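Local coordinates for protein aspartyl-tRNA synthetase 2 (Thermus thermophilus, PDB 1N9W) that attaches L-aspartate, activated by ATP, to both tRNA(Asp) and tRNA(Asn), acting as a non-discriminating class II aminoacyl-tRNA synthetase, at residues Val16-Trp24 / Leu34-Val45; Glu119-Ala130 / Ala249-Gly257. All coordinates share one frame; numbering follows the deposited sequence.

Contact 1: residues Val16-Trp24 / Leu34-Val45; sequences VELLGFLHW and LLLRDRSGVVQV
Arg37 leaves the backbone with CG between N and the carbonyl carbon (chi1 73°) and then runs extended as far as NE, while His23 holds its CG opposite the backbone N; the guanidinium and imidazole thus meet on two neighbouring antiparallel strands of the OB-fold barrel. NH1 donates to His23 ND1 over 2.8 Å, in the guanidinium plane but tilted out of the imidazole plane, with the two planes 80° apart. This bond, with Leu35 CD2 packed beside the imidazole, restricts the ring's rotation, and Arg37 NH2 goes on to a salt bridge with Glu56. One guanidinium face lies against CB of Phe21, whose ring makes an edge-to-face contact with Phe223 of the second subunit.

The backbones pair through Phe21 and Arg37, N to O in both directions (Phe21 N to Arg37 O 3.1 Å). Next comes a classic beta bulge, where His23 and Trp24 both face Leu35. His23 N bonds to Leu35 O at 2.7 Å, and Leu35 N to Trp24 O at 3.0 Å. On the face that carries Leu22 and Leu36 the contacts are aliphatic: Leu18 CD1 meets Val43 CG1 tip to tip at 4.0 Å, and Leu22 CD1 touches Leu34 CD2. Beyond the pairing, a water bridges Leu19 N and Asp38 OD2. On the Trp24 side, the Leu35 methylene makes a CH-pi contact, its CB 3.5 Å from the centroid of the indole five-membered ring and 17° off the ring normal.

Contact 2: residues Glu119-Ala130 / Ala249-Gly257; sequences EKARAPLKVQAA and AGDEIRLLG
Ala123 packs against Leu256 and Glu252 where helix 119-130 meets the short helix 250-255; the two axes approach to 9.0 Å and run at 133° to each other. The small Ala123 CB sits 3.8 Å from Leu256 CD1, and Leu256 CD1 also lies 4.0 Å from Pro124 CG. Leu256 and Pro124 both meet Leu402 of helix 394-402 as well. At one end of the interface Val127 turns CG2 beside its backbone N, opposite the carbonyl carbon. There it comes within 3.6 Å of Glu252 CB, the two side chains sliding past each other in opposite directions, and also touches Ala249 CB and Ile253 CG1. Ala130 CB also touches Ala249 CB. At the other end the Leu255 CD2 methyl lies 3.7 Å from Glu119 CB, and Leu256 CD2 packs against the backbone carbonyl of Lys120.

The charged residues contribute mainly their aliphatic parts. Glu252 is bent at chi2 (73°), which brings its carboxylate carbon CD to 3.4 Å from Lys126 CG as the two chains cross. The ammonium does not join it: Lys126 NZ remains 5.8 Å from Glu252 OE2 and makes a weak hydrogen bond to Thr145 OG1 of the second subunit. Lys120 likewise lays its CG against Leu255.

Just after Leu256, Gly257, at positive phi, closes the C-terminal end of the short helix in a Schellman motif. The whole is plain helix-helix packing, nearer antiparallel than parallel, within the class II synthetase catalytic domain.

In the fold
Contact 1 comes first along the chain, in the N-terminal OB-fold that binds tRNA, where it joins strand 15-28 to the hairpin of strands 31-38 and 41-47. Contact 2 follows in the class II catalytic domain, between the start of helix 119-141 and helix 250-255. They share no sheet or helix, and their centres are about 18 Å apart, yet they touch: the turn after strand 31-38 lies against the beginning of helix 119-141, where Arg122 NH1 makes a weak hydrogen bond to Asp38 O and Glu119 packs on Gly41 and Val42. The two domains therefore abut here. Both contacts also reach the second subunit, so this junction lies beside the homodimer interface.

Contact 1: residues Val16-Trp24 / Leu34-Val45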
loop_
_atom_site.group_PDB
_atom_site.type_symbol
_atom_site.label_atom_id
_atom_site.label_comp_id
_atom_site.label_asym_id
_atom_site.label_seq_id
_atom_site.Cartn_x
_atom_site.Cartn_y
_atom_site.Cartn_z
ATOM N N VAL B 16 30.477 17.893 -7.706
ATOM C CA VAL B 16 29.270 17.074 -7.688
ATOM C C VAL B 16 28.219 17.639 -8.641
ATOM O O VAL B 16 28.357 18.754 -9.166
ATOM C CB VAL B 16 28.650 16.984 -6.261
ATOM C CG1 VAL B 16 29.691 16.508 -5.265
ATOM C CG2 VAL B 16 28.068 18.325 -5.842
ATOM N N GLU B 17 27.179 16.854 -8.884
ATOM C CA GLU B 17 26.095 17.289 -9.758
ATOM C C GLU B 17 24.814 17.294 -8.940
ATOM O O GLU B 17 24.518 16.329 -8.246
ATOM C CB GLU B 17 25.947 16.340 -10.947
ATOM C CG GLU B 17 25.018 16.884 -12.017
ATOM C CD GLU B 17 24.971 16.029 -13.269
ATOM O OE1 GLU B 17 24.191 15.043 -13.289
ATOM O OE2 GLU B 17 25.730 16.339 -14.226
ATOM N N LEU B 18 24.067 18.390 -8.998
ATOM C CA LEU B 18 22.818 18.490 -8.240
ATOM C C LEU B 18 21.640 18.615 -9.208
ATOM O O LEU B 18 21.796 19.113 -10.326
ATOM C CB LEU B 18 22.854 19.729 -7.333
ATOM C CG LEU B 18 24.011 19.872 -6.316
ATOM C CD1 LEU B 18 24.139 21.310 -5.890
ATOM C CD2 LEU B 18 23.763 18.969 -5.122
ATOM N N LEU B 19 20.477 18.128 -8.785
ATOM C CA LEU B 19 19.246 18.238 -9.573
ATOM C C LEU B 19 18.216 18.703 -8.558
ATOM O O LEU B 19 18.152 18.167 -7.452
ATOM C CB LEU B 19 18.819 16.889 -10.168
ATOM C CG LEU B 19 19.790 16.266 -11.193
ATOM C CD1 LEU B 19 19.289 14.884 -11.617
ATOM C CD2 LEU B 19 19.917 17.197 -12.399
ATOM N N GLY B 20 17.436 19.722 -8.908
ATOM C CA GLY B 20 16.429 20.219 -7.979
ATOM C C GLY B 20 15.693 21.431 -8.512
ATOM O O GLY B 20 15.659 21.652 -9.722
ATOM N N PHE B 21 15.093 22.207 -7.616
ATOM C CA PHE B 21 14.351 23.407 -8.006
ATOM C C PHE B 21 14.898 24.640 -7.320
ATOM O O PHE B 21 15.315 24.580 -6.164
ATOM C CB PHE B 21 12.871 23.286 -7.636
ATOM C CG PHE B 21 12.188 22.104 -8.245
ATOM C CD1 PHE B 21 12.271 20.849 -7.644
ATOM C CD2 PHE B 21 11.476 22.235 -9.433
ATOM C CE1 PHE B 21 11.649 19.752 -8.214
ATOM C CE2 PHE B 21 10.853 21.138 -10.010
ATOM C CZ PHE B 21 10.936 19.891 -9.406
ATOM N N LEU B 22 14.876 25.767 -8.022
ATOM C CA LEU B 22 15.367 27.014 -7.450
ATOM C C LEU B 22 14.428 27.511 -6.335
ATOM O O LEU B 22 13.368 28.075 -6.610
ATOM C CB LEU B 22 15.486 28.058 -8.562
ATOM C CG LEU B 22 16.052 29.446 -8.231
ATOM C CD1 LEU B 22 17.452 29.339 -7.629
ATOM C CD2 LEU B 22 16.079 30.262 -9.522
ATOM N N HIS B 23 14.825 27.304 -5.082
ATOM C CA HIS B 23 14.013 27.726 -3.939
ATOM C C HIS B 23 13.929 29.263 -3.932
ATOM O O HIS B 23 12.843 29.820 -3.830
ATOM C CB HIS B 23 14.627 27.209 -2.636
ATOM C CG HIS B 23 13.652 27.106 -1.506
ATOM N ND1 HIS B 23 12.637 26.175 -1.480
ATOM C CD2 HIS B 23 13.528 27.830 -0.368
ATOM C CE1 HIS B 23 11.927 26.334 -0.377
ATOM N NE2 HIS B 23 12.446 27.332 0.313
ATOM N N TRP B 24 15.080 29.932 -4.017
ATOM C CA TRP B 24 15.145 31.390 -4.108
ATOM C C TRP B 24 16.475 31.819 -4.697
ATOM O O TRP B 24 17.390 31.007 -4.880
ATOM C CB TRP B 24 14.892 32.126 -2.768
ATOM C CG TRP B 24 15.781 31.780 -1.613
ATOM C CD1 TRP B 24 15.405 31.133 -0.471
ATOM C CD2 TRP B 24 17.187 32.051 -1.476
ATOM N NE1 TRP B 24 16.483 30.981 0.370
ATOM C CE2 TRP B 24 17.588 31.533 -0.221
ATOM C CE3 TRP B 24 18.139 32.678 -2.285
ATOM C CZ2 TRP B 24 18.909 31.618 0.236
ATOM C CZ3 TRP B 24 19.456 32.762 -1.826
ATOM C CH2 TRP B 24 19.824 32.236 -0.576
ATOM N N LEU B 34 22.066 31.244 -4.927
ATOM C CA LEU B 34 20.874 30.472 -5.238
ATOM C C LEU B 34 20.685 29.472 -4.129
ATOM O O LEU B 34 21.641 29.065 -3.467
ATOM C CB LEU B 34 21.043 29.720 -6.556
ATOM C CG LEU B 34 21.454 30.539 -7.777
ATOM C CD1 LEU B 34 21.684 29.593 -8.936
ATOM C CD2 LEU B 34 20.382 31.568 -8.109
ATOM N N LEU B 35 19.447 29.089 -3.907
ATOM C CA LEU B 35 19.153 28.096 -2.904
ATOM C C LEU B 35 18.489 27.008 -3.735
ATOM O O LEU B 35 17.445 27.252 -4.335
ATOM C CB LEU B 35 18.175 28.652 -1.877
ATOM C CG LEU B 35 18.224 27.871 -0.579
ATOM C CD1 LEU B 35 19.472 28.277 0.200
ATOM C CD2 LEU B 35 16.962 28.133 0.238
ATOM N N LEU B 36 19.110 25.835 -3.817
ATOM C CA LEU B 36 18.558 24.733 -4.600
ATOM C C LEU B 36 17.996 23.698 -3.660
ATOM O O LEU B 36 18.645 23.349 -2.674
ATOM C CB LEU B 36 19.647 24.081 -5.472
ATOM C CG LEU B 36 19.237 22.910 -6.381
ATOM C CD1 LEU B 36 20.175 22.825 -7.603
ATOM C CD2 LEU B 36 19.248 21.595 -5.601
ATOM N N ARG B 37 16.792 23.206 -3.921
ATOM C CA ARG B 37 16.293 22.169 -3.031
ATOM C C ARG B 37 15.881 20.914 -3.768
ATOM O O ARG B 37 15.235 20.972 -4.816
ATOM C CB ARG B 37 15.118 22.656 -2.180
ATOM C CG ARG B 37 13.861 22.805 -2.936
ATOM C CD ARG B 37 12.568 22.593 -2.147
ATOM N NE ARG B 37 11.612 22.474 -3.255
ATOM C CZ ARG B 37 11.027 23.499 -3.863
ATOM N NH1 ARG B 37 11.221 24.750 -3.445
ATOM N NH2 ARG B 37 10.395 23.281 -5.000
ATOM N N ASP B 38 16.289 19.773 -3.235
ATOM C CA ASP B 38 15.882 18.538 -3.854
ATOM C C ASP B 38 15.004 17.810 -2.828
ATOM O O ASP B 38 14.621 18.412 -1.819
ATOM C CB ASP B 38 17.092 17.708 -4.382
ATOM C CG ASP B 38 18.102 17.343 -3.310
ATOM O OD1 ASP B 38 17.707 17.245 -2.131
ATOM O OD2 ASP B 38 19.290 17.103 -3.661
ATOM N N ARG B 39 14.649 16.559 -3.096
ATOM C CA ARG B 39 13.782 15.833 -2.190
ATOM C C ARG B 39 14.380 15.638 -0.807
ATOM O O ARG B 39 13.676 15.278 0.135
ATOM C CB ARG B 39 13.382 14.476 -2.799
ATOM C CG ARG B 39 14.544 13.541 -3.160
ATOM C CD ARG B 39 14.021 12.256 -3.812
ATOM N NE ARG B 39 15.033 11.224 -3.939
ATOM C CZ ARG B 39 15.876 11.112 -4.957
ATOM N NH1 ARG B 39 15.833 11.980 -5.957
ATOM N NH2 ARG B 39 16.767 10.132 -4.968
ATOM N N SER B 40 15.677 15.896 -0.673
ATOM C CA SER B 40 16.353 15.701 0.622
ATOM C C SER B 40 16.720 16.986 1.362
ATOM O O SER B 40 17.220 16.923 2.481
ATOM C CB SER B 40 17.619 14.859 0.444
ATOM O OG SER B 40 18.634 15.618 -0.185
ATOM N N GLY B 41 16.479 18.147 0.758
ATOM C CA GLY B 41 16.805 19.382 1.455
ATOM C C GLY B 41 17.191 20.555 0.572
ATOM O O GLY B 41 16.938 20.549 -0.636
ATOM N N VAL B 42 17.794 21.577 1.179
ATOM C CA VAL B 42 18.215 22.753 0.425
ATOM C C VAL B 42 19.709 23.021 0.569
ATOM O O VAL B 42 20.307 22.773 1.618
ATOM C CB VAL B 42 17.453 24.048 0.856
ATOM C CG1 VAL B 42 15.945 23.854 0.698
ATOM C CG2 VAL B 42 17.795 24.411 2.300
ATOM N N VAL B 43 20.302 23.522 -0.501
ATOM C CA VAL B 43 21.713 23.849 -0.494
ATOM C C VAL B 43 21.963 25.174 -1.218
ATOM O O VAL B 43 21.308 25.490 -2.222
ATOM C CB VAL B 43 22.563 22.732 -1.156
ATOM C CG1 VAL B 43 22.238 22.616 -2.655
ATOM C CG2 VAL B 43 24.037 23.020 -0.946
ATOM N N GLN B 44 22.902 25.954 -0.688
ATOM C CA GLN B 44 23.265 27.230 -1.278
ATOM C C GLN B 44 24.185 26.939 -2.456
ATOM O O GLN B 44 25.081 26.091 -2.377
ATOM C CB GLN B 44 24.001 28.127 -0.254
ATOM C CG GLN B 44 24.350 29.536 -0.791
ATOM C CD GLN B 44 24.908 30.495 0.266
ATOM O OE1 GLN B 44 26.122 30.532 0.534
ATOM N NE2 GLN B 44 24.016 31.282 0.871
ATOM N N VAL B 45 23.939 27.618 -3.566
ATOM C CA VAL B 45 24.752 27.437 -4.759
ATOM C C VAL B 45 25.259 28.826 -5.062
ATOM O O VAL B 45 24.502 29.796 -5.002
ATOM C CB VAL B 45 23.914 26.887 -5.944
ATOM C CG1 VAL B 45 24.713 26.944 -7.233
ATOM C CG2 VAL B 45 23.514 25.448 -5.662
HETATM O O HOH W 1 20.808 16.814 -6.091
#

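Contact 2: residues Glu119-Ala130 / Ala249-Gly257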
loop_
_atom_site.group_PDB
_atom_site.type_symbol
_atom_site.label_atom_id
_atom_site.label_comp_id
_atom_site.label_asym_id
_atom_site.label_seq_id
_atom_site.Cartn_x
_atom_site.Cartn_y
_atom_site.Cartn_z
ATOM N N GLU B 119 9.444 22.411 2.041
ATOM C CA GLU B 119 9.965 21.371 2.934
ATOM C C GLU B 119 9.005 21.010 4.065
ATOM O O GLU B 119 8.769 19.834 4.339
ATOM C CB GLU B 119 11.294 21.802 3.572
ATOM C CG GLU B 119 12.463 21.952 2.619
ATOM C CD GLU B 119 13.809 21.964 3.350
ATOM O OE1 GLU B 119 14.302 20.877 3.721
ATOM O OE2 GLU B 119 14.360 23.062 3.558
ATOM N N LYS B 120 8.472 22.028 4.730
ATOM C CA LYS B 120 7.564 21.795 5.833
ATOM C C LYS B 120 6.199 21.338 5.360
ATOM O O LYS B 120 5.521 20.584 6.046
ATOM C CB LYS B 120 7.421 23.057 6.678
ATOM C CG LYS B 120 8.671 23.414 7.463
ATOM C CD LYS B 120 8.416 24.626 8.341
ATOM C CE LYS B 120 9.658 25.034 9.118
ATOM N NZ LYS B 120 9.376 26.238 9.948
ATOM N N ALA B 121 5.792 21.790 4.184
ATOM C CA ALA B 121 4.494 21.401 3.653
ATOM C C ALA B 121 4.469 19.938 3.200
ATOM O O ALA B 121 3.456 19.253 3.359
ATOM C CB ALA B 121 4.111 22.317 2.491
ATOM N N ARG B 122 5.586 19.465 2.656
ATOM C CA ARG B 122 5.698 18.088 2.148
ATOM C C ARG B 122 6.074 17.072 3.240
ATOM O O ARG B 122 5.752 15.890 3.134
ATOM C CB ARG B 122 6.789 18.037 1.060
ATOM C CG ARG B 122 8.151 17.570 1.605
ATOM C CD ARG B 122 9.367 18.423 1.212
ATOM N NE ARG B 122 9.777 18.271 -0.168
ATOM C CZ ARG B 122 11.031 18.420 -0.605
ATOM N NH1 ARG B 122 12.020 18.722 0.226
ATOM N NH2 ARG B 122 11.296 18.272 -1.898
ATOM N N ALA B 123 6.764 17.548 4.276
ATOM C CA ALA B 123 7.237 16.679 5.345
ATOM C C ALA B 123 6.214 15.730 5.992
ATOM O O ALA B 123 6.506 14.554 6.209
ATOM C CB ALA B 123 7.944 17.519 6.421
ATOM N N PRO B 124 5.004 16.217 6.307
ATOM C CA PRO B 124 4.009 15.327 6.929
ATOM C C PRO B 124 3.644 14.126 6.040
ATOM O O PRO B 124 3.351 13.034 6.540
ATOM C CB PRO B 124 2.805 16.251 7.154
ATOM C CG PRO B 124 3.434 17.607 7.316
ATOM C CD PRO B 124 4.503 17.602 6.234
ATOM N N LEU B 125 3.657 14.330 4.727
ATOM C CA LEU B 125 3.327 13.252 3.803
ATOM C C LEU B 125 4.467 12.226 3.749
ATOM O O LEU B 125 4.231 11.026 3.593
ATOM C CB LEU B 125 3.046 13.823 2.396
ATOM C CG LEU B 125 1.866 14.800 2.255
ATOM C CD1 LEU B 125 1.722 15.265 0.809
ATOM C CD2 LEU B 125 0.577 14.112 2.706
ATOM N N LYS B 126 5.695 12.713 3.894
ATOM C CA LYS B 126 6.878 11.862 3.879
ATOM C C LYS B 126 6.850 10.996 5.145
ATOM O O LYS B 126 7.162 9.803 5.112
ATOM C CB LYS B 126 8.137 12.734 3.851
ATOM C CG LYS B 126 9.462 11.986 3.810
ATOM C CD LYS B 126 9.600 11.150 2.554
ATOM C CE LYS B 126 10.998 10.547 2.433
ATOM N NZ LYS B 126 11.049 9.492 1.359
ATOM N N VAL B 127 6.454 11.605 6.256
ATOM C CA VAL B 127 6.375 10.891 7.517
ATOM C C VAL B 127 5.248 9.862 7.445
ATOM O O VAL B 127 5.399 8.735 7.908
ATOM C CB VAL B 127 6.156 11.893 8.694
ATOM C CG1 VAL B 127 5.868 11.143 9.990
ATOM C CG2 VAL B 127 7.409 12.756 8.866
ATOM N N GLN B 128 4.131 10.241 6.832
ATOM C CA GLN B 128 3.000 9.316 6.701
ATOM C C GLN B 128 3.392 8.071 5.894
ATOM O O GLN B 128 2.983 6.963 6.226
ATOM C CB GLN B 128 1.828 9.994 6.012
ATOM C CG GLN B 128 0.583 9.121 5.953
ATOM C CD GLN B 128 -0.562 9.815 5.265
ATOM O OE1 GLN B 128 -0.740 9.696 4.053
ATOM N NE2 GLN B 128 -1.339 10.570 6.033
ATOM N N ALA B 129 4.169 8.272 4.830
ATOM C CA ALA B 129 4.594 7.162 4.001
ATOM C C ALA B 129 5.450 6.237 4.841
ATOM O O ALA B 129 5.405 5.012 4.689
ATOM C CB ALA B 129 5.379 7.657 2.785
ATOM N N ALA B 130 6.239 6.811 5.741
ATOM C CA ALA B 130 7.080 5.978 6.590
ATOM C C ALA B 130 6.194 5.186 7.556
ATOM O O ALA B 130 6.360 3.975 7.683
ATOM C CB ALA B 130 8.088 6.849 7.348
ATOM N N ALA B 249 12.507 8.887 8.288
ATOM C CA ALA B 249 12.016 10.255 8.090
ATOM C C ALA B 249 12.438 11.172 9.237
ATOM O O ALA B 249 11.706 12.092 9.626
ATOM C CB ALA B 249 10.492 10.258 7.945
ATOM N N GLY B 250 13.629 10.911 9.772
ATOM C CA GLY B 250 14.150 11.701 10.871
ATOM C C GLY B 250 14.201 13.186 10.581
ATOM O O GLY B 250 13.712 13.992 11.371
ATOM N N ASP B 251 14.789 13.556 9.450
ATOM C CA ASP B 251 14.905 14.964 9.085
ATOM C C ASP B 251 13.565 15.673 9.036
ATOM O O ASP B 251 13.447 16.822 9.464
ATOM C CB ASP B 251 15.609 15.113 7.737
ATOM C CG ASP B 251 17.033 14.622 7.780
ATOM O OD1 ASP B 251 17.648 14.689 8.870
ATOM O OD2 ASP B 251 17.556 14.181 6.729
ATOM N N GLU B 252 12.558 14.995 8.499
ATOM C CA GLU B 252 11.228 15.567 8.412
ATOM C C GLU B 252 10.684 15.820 9.823
ATOM O O GLU B 252 10.133 16.885 10.122
ATOM C CB GLU B 252 10.286 14.617 7.656
ATOM C CG GLU B 252 10.386 14.633 6.123
ATOM C CD GLU B 252 11.652 13.971 5.562
ATOM O OE1 GLU B 252 12.216 13.072 6.214
ATOM O OE2 GLU B 252 12.057 14.343 4.450
ATOM N N ILE B 253 10.848 14.838 10.696
ATOM C CA ILE B 253 10.364 14.973 12.061
ATOM C C ILE B 253 11.035 16.154 12.760
ATOM O O ILE B 253 10.358 16.991 13.363
ATOM C CB ILE B 253 10.604 13.674 12.834
ATOM C CG1 ILE B 253 9.661 12.597 12.280
ATOM C CG2 ILE B 253 10.393 13.900 14.327
ATOM C CD1 ILE B 253 10.004 11.189 12.703
ATOM N N ARG B 254 12.358 16.228 12.663
ATOM C CA ARG B 254 13.098 17.319 13.282
ATOM C C ARG B 254 12.763 18.671 12.657
ATOM O O ARG B 254 12.638 19.675 13.358
ATOM C CB ARG B 254 14.601 17.059 13.187
ATOM C CG ARG B 254 15.098 15.996 14.149
ATOM C CD ARG B 254 16.614 15.925 14.131
ATOM N NE ARG B 254 17.129 15.297 12.909
ATOM C CZ ARG B 254 17.067 13.992 12.665
ATOM N NH1 ARG B 254 16.514 13.177 13.557
ATOM N NH2 ARG B 254 17.567 13.499 11.541
ATOM N N LEU B 255 12.613 18.699 11.337
ATOM C CA LEU B 255 12.296 19.942 10.641
ATOM C C LEU B 255 10.989 20.549 11.159
ATOM O O LEU B 255 10.899 21.756 11.377
ATOM C CB LEU B 255 12.190 19.672 9.140
ATOM C CG LEU B 255 11.599 20.785 8.273
ATOM C CD1 LEU B 255 12.603 21.924 8.132
ATOM C CD2 LEU B 255 11.231 20.210 6.918
ATOM N N LEU B 256 9.977 19.709 11.354
ATOM C CA LEU B 256 8.690 20.193 11.849
ATOM C C LEU B 256 8.778 20.438 13.354
ATOM O O LEU B 256 7.836 20.927 13.972
ATOM C CB LEU B 256 7.587 19.176 11.529
ATOM C CG LEU B 256 7.371 18.853 10.045
ATOM C CD1 LEU B 256 6.456 17.655 9.890
ATOM C CD2 LEU B 256 6.795 20.063 9.339
ATOM N N GLY B 257 9.924 20.093 13.932
ATOM C CA GLY B 257 10.124 20.284 15.357
ATOM C C GLY B 257 9.086 19.602 16.236
ATOM O O GLY B 257 8.900 19.987 17.383
#